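Probable glutathione reductase (Sinorhizobium meliloti, PDB 4DNA) probably catalyses the NADPH-dependent reduction of glutathione disulfide to glutathione, as an FAD-containing homodimer. Local coordinates at residues E171-A176 and L192-T197. Sequence-based numbering, arbitrary orientation.
Sequences ESILIA and LGVKTT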
ATOM      1  N   GLU A 171      19.274 -26.896   2.435  1.00 72.68           N
ATOM      2  CA  GLU A 171      18.370 -27.481   1.472  1.00 73.83           C
ATOM      3  C   GLU A 171      17.064 -27.806   2.206  1.00 72.94           C
ATOM      4  O   GLU A 171      15.991 -27.847   1.594  1.00 73.73           O
ATOM      5  CB  GLU A 171      19.033 -28.697   0.802  1.00 77.38           C
ATOM      6  CG  GLU A 171      18.118 -29.882   0.484  1.00 78.77           C
ATOM      7  CD  GLU A 171      18.875 -31.202   0.279  1.00 85.41           C
ATOM      8  OE1 GLU A 171      19.946 -31.417   0.915  1.00 85.70           O
ATOM      9  OE2 GLU A 171      18.384 -32.031  -0.522  1.00 85.10           O
ATOM     10  N   SER A 172      17.160 -28.002   3.523  1.00 71.23           N
ATOM     11  CA  SER A 172      15.982 -28.123   4.384  1.00 70.73           C
ATOM     12  C   SER A 172      16.186 -27.378   5.706  1.00 69.71           C
ATOM     13  O   SER A 172      17.303 -27.346   6.235  1.00 69.56           O
ATOM     14  CB  SER A 172      15.604 -29.591   4.628  1.00 71.87           C
ATOM     15  OG  SER A 172      16.716 -30.340   5.078  1.00 73.64           O
ATOM     16  N   ILE A 173      15.107 -26.762   6.207  1.00 68.14           N
ATOM     17  CA  ILE A 173      15.075 -26.136   7.539  1.00 67.41           C
ATOM     18  C   ILE A 173      13.825 -26.533   8.347  1.00 67.34           C
ATOM     19  O   ILE A 173      12.740 -26.734   7.790  1.00 67.51           O
ATOM     20  CB  ILE A 173      15.188 -24.589   7.485  1.00 65.54           C
ATOM     21  CG1 ILE A 173      15.675 -24.042   8.832  1.00 65.33           C
ATOM     22  CG2 ILE A 173      13.864 -23.931   7.092  1.00 64.89           C
ATOM     23  CD1 ILE A 173      16.335 -22.685   8.735  1.00 65.50           C
ATOM     24  N   LEU A 174      13.993 -26.640   9.661  1.00 67.17           N
ATOM     25  CA  LEU A 174      12.872 -26.826  10.558  1.00 68.14           C
ATOM     26  C   LEU A 174      12.876 -25.716  11.584  1.00 66.45           C
ATOM     27  O   LEU A 174      13.837 -25.584  12.339  1.00 66.70           O
ATOM     28  CB  LEU A 174      12.934 -28.192  11.259  1.00 68.89           C
ATOM     29  CG  LEU A 174      11.907 -28.403  12.374  1.00 68.44           C
ATOM     30  CD1 LEU A 174      10.539 -28.677  11.793  1.00 70.26           C
ATOM     31  CD2 LEU A 174      12.310 -29.516  13.320  1.00 68.03           C
ATOM     32  N   ILE A 175      11.789 -24.948  11.617  1.00 66.06           N
ATOM     33  CA  ILE A 175      11.657 -23.814  12.523  1.00 66.24           C
ATOM     34  C   ILE A 175      10.605 -24.002  13.609  1.00 68.74           C
ATOM     35  O   ILE A 175       9.410 -23.975  13.339  1.00 68.60           O
ATOM     36  CB  ILE A 175      11.307 -22.524  11.775  1.00 65.64           C
ATOM     37  CG1 ILE A 175      12.379 -22.202  10.748  1.00 63.93           C
ATOM     38  CG2 ILE A 175      11.155 -21.384  12.766  1.00 66.13           C
ATOM     39  CD1 ILE A 175      11.874 -21.377   9.586  1.00 64.75           C
ATOM     40  N   ALA A 176      11.072 -24.156  14.844  1.00 69.77           N
ATOM     41  CA  ALA A 176      10.216 -24.100  16.021  1.00 70.08           C
ATOM     42  C   ALA A 176       9.880 -22.644  16.381  1.00 69.17           C
ATOM     43  O   ALA A 176      10.756 -21.764  16.362  1.00 69.47           O
ATOM     44  CB  ALA A 176      10.904 -24.788  17.184  1.00 71.36           C
ATOM     45  N   LEU A 192      12.858 -18.964  -1.037  1.00 65.52           N
ATOM     46  CA  LEU A 192      14.177 -19.226  -1.600  1.00 66.13           C
ATOM     47  C   LEU A 192      14.453 -20.705  -1.971  1.00 67.20           C
ATOM     48  O   LEU A 192      15.552 -21.044  -2.416  1.00 67.28           O
ATOM     49  CB  LEU A 192      15.255 -18.640  -0.683  1.00 64.32           C
ATOM     50  CG  LEU A 192      15.170 -17.136  -0.390  1.00 62.47           C
ATOM     51  CD1 LEU A 192      16.203 -16.734   0.642  1.00 62.31           C
ATOM     52  CD2 LEU A 192      15.323 -16.277  -1.628  1.00 61.98           C
ATOM     53  N   GLY A 193      13.450 -21.569  -1.813  1.00 67.43           N
ATOM     54  CA  GLY A 193      13.536 -22.962  -2.256  1.00 67.40           C
ATOM     55  C   GLY A 193      14.004 -23.946  -1.198  1.00 68.22           C
ATOM     56  O   GLY A 193      14.257 -25.112  -1.505  1.00 69.24           O
ATOM     57  N   VAL A 194      14.150 -23.476   0.039  1.00 67.13           N
ATOM     58  CA  VAL A 194      14.454 -24.350   1.157  1.00 66.59           C
ATOM     59  C   VAL A 194      13.202 -25.142   1.456  1.00 67.54           C
ATOM     60  O   VAL A 194      12.129 -24.557   1.582  1.00 67.30           O
ATOM     61  CB  VAL A 194      14.843 -23.556   2.419  1.00 66.78           C
ATOM     62  CG1 VAL A 194      15.143 -24.493   3.576  1.00 66.63           C
ATOM     63  CG2 VAL A 194      16.039 -22.661   2.148  1.00 67.33           C
ATOM     64  N   LYS A 195      13.327 -26.465   1.548  1.00 68.40           N
ATOM     65  CA  LYS A 195      12.240 -27.302   2.055  1.00 69.26           C
ATOM     66  C   LYS A 195      11.969 -26.883   3.501  1.00 68.59           C
ATOM     67  O   LYS A 195      12.783 -27.144   4.385  1.00 69.36           O
ATOM     68  CB  LYS A 195      12.630 -28.779   1.964  1.00 71.91           C
ATOM     69  CG  LYS A 195      11.733 -29.744   2.727  1.00 73.26           C
ATOM     70  CD  LYS A 195      10.559 -30.227   1.887  1.00 81.32           C
ATOM     71  CE  LYS A 195       9.750 -31.297   2.618  1.00 86.97           C
ATOM     72  NZ  LYS A 195       8.781 -30.696   3.580  1.00 87.30           N
ATOM     73  N   THR A 196      10.844 -26.207   3.728  1.00 67.02           N
ATOM     74  CA  THR A 196      10.578 -25.545   5.020  1.00 67.30           C
ATOM     75  C   THR A 196       9.537 -26.255   5.890  1.00 67.82           C
ATOM     76  O   THR A 196       8.458 -26.574   5.417  1.00 69.45           O
ATOM     77  CB  THR A 196      10.146 -24.072   4.814  1.00 66.07           C
ATOM     78  OG1 THR A 196      11.238 -23.319   4.282  1.00 64.12           O
ATOM     79  CG2 THR A 196       9.712 -23.430   6.126  1.00 65.62           C
ATOM     80  N   THR A 197       9.859 -26.487   7.161  1.00 68.54           N
ATOM     81  CA  THR A 197       8.875 -27.011   8.124  1.00 70.12           C
ATOM     82  C   THR A 197       8.805 -26.128   9.368  1.00 68.97           C
ATOM     83  O   THR A 197       9.833 -25.730   9.915  1.00 68.05           O
ATOM     84  CB  THR A 197       9.195 -28.457   8.558  1.00 70.65           C
ATOM     85  OG1 THR A 197       9.609 -29.225   7.423  1.00 72.24           O
ATOM     86  CG2 THR A 197       7.992 -29.112   9.201  1.00 71.86           C
TER
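Four backbone hydrogen bonds join strand 172-176, with Glu171 before it, to strand 195-197; the two run parallel, their axes 13° apart. Lys195 N reaches Glu171 O from above its carbonyl plane, whereas Ile173 N and Thr197 N lie in the carbonyl planes of their acceptors, Lys195 O and Ile173 O. Ile175 N meets Thr197 O at 2.7 Å, nearly along the C=O axis.

Apolar contacts flank this ladder on both faces. On the face of Ile173 and Thr196, Val194 CG1, anti to its backbone N, lies 3.8 Å from Ile173 CG2, the two side chains crossing obliquely; Phe189 of helix 180-191 packs on both. On the face of Ser172 and Leu174, Leu174 CD1 meets Thr197 CB at 3.5 Å.

Among polar side chains, Thr196 OG1 (chi1 -67°) donates a hydrogen bond back to Val194 O at 3.1 Å, from well above the carbonyl plane, and runs beside Ile173 CG2 (3.9 Å); Thr196 also touches Ala186 and His190. An alanine here would lose that bond and probably loosen this packing. Ser172 OG hydrogen-bonds Asp258 N, and Glu171 OE1 salt-bridges Arg244 NH2.

Strand 172-176, helix 180-191, ending in a Schellman motif at Gly193, and strand 195-199 form the beta-alpha-beta crossover of a Rossmann-type domain, whose glycine-rich turn after Ala176 probably binds the pyridine nucleotide.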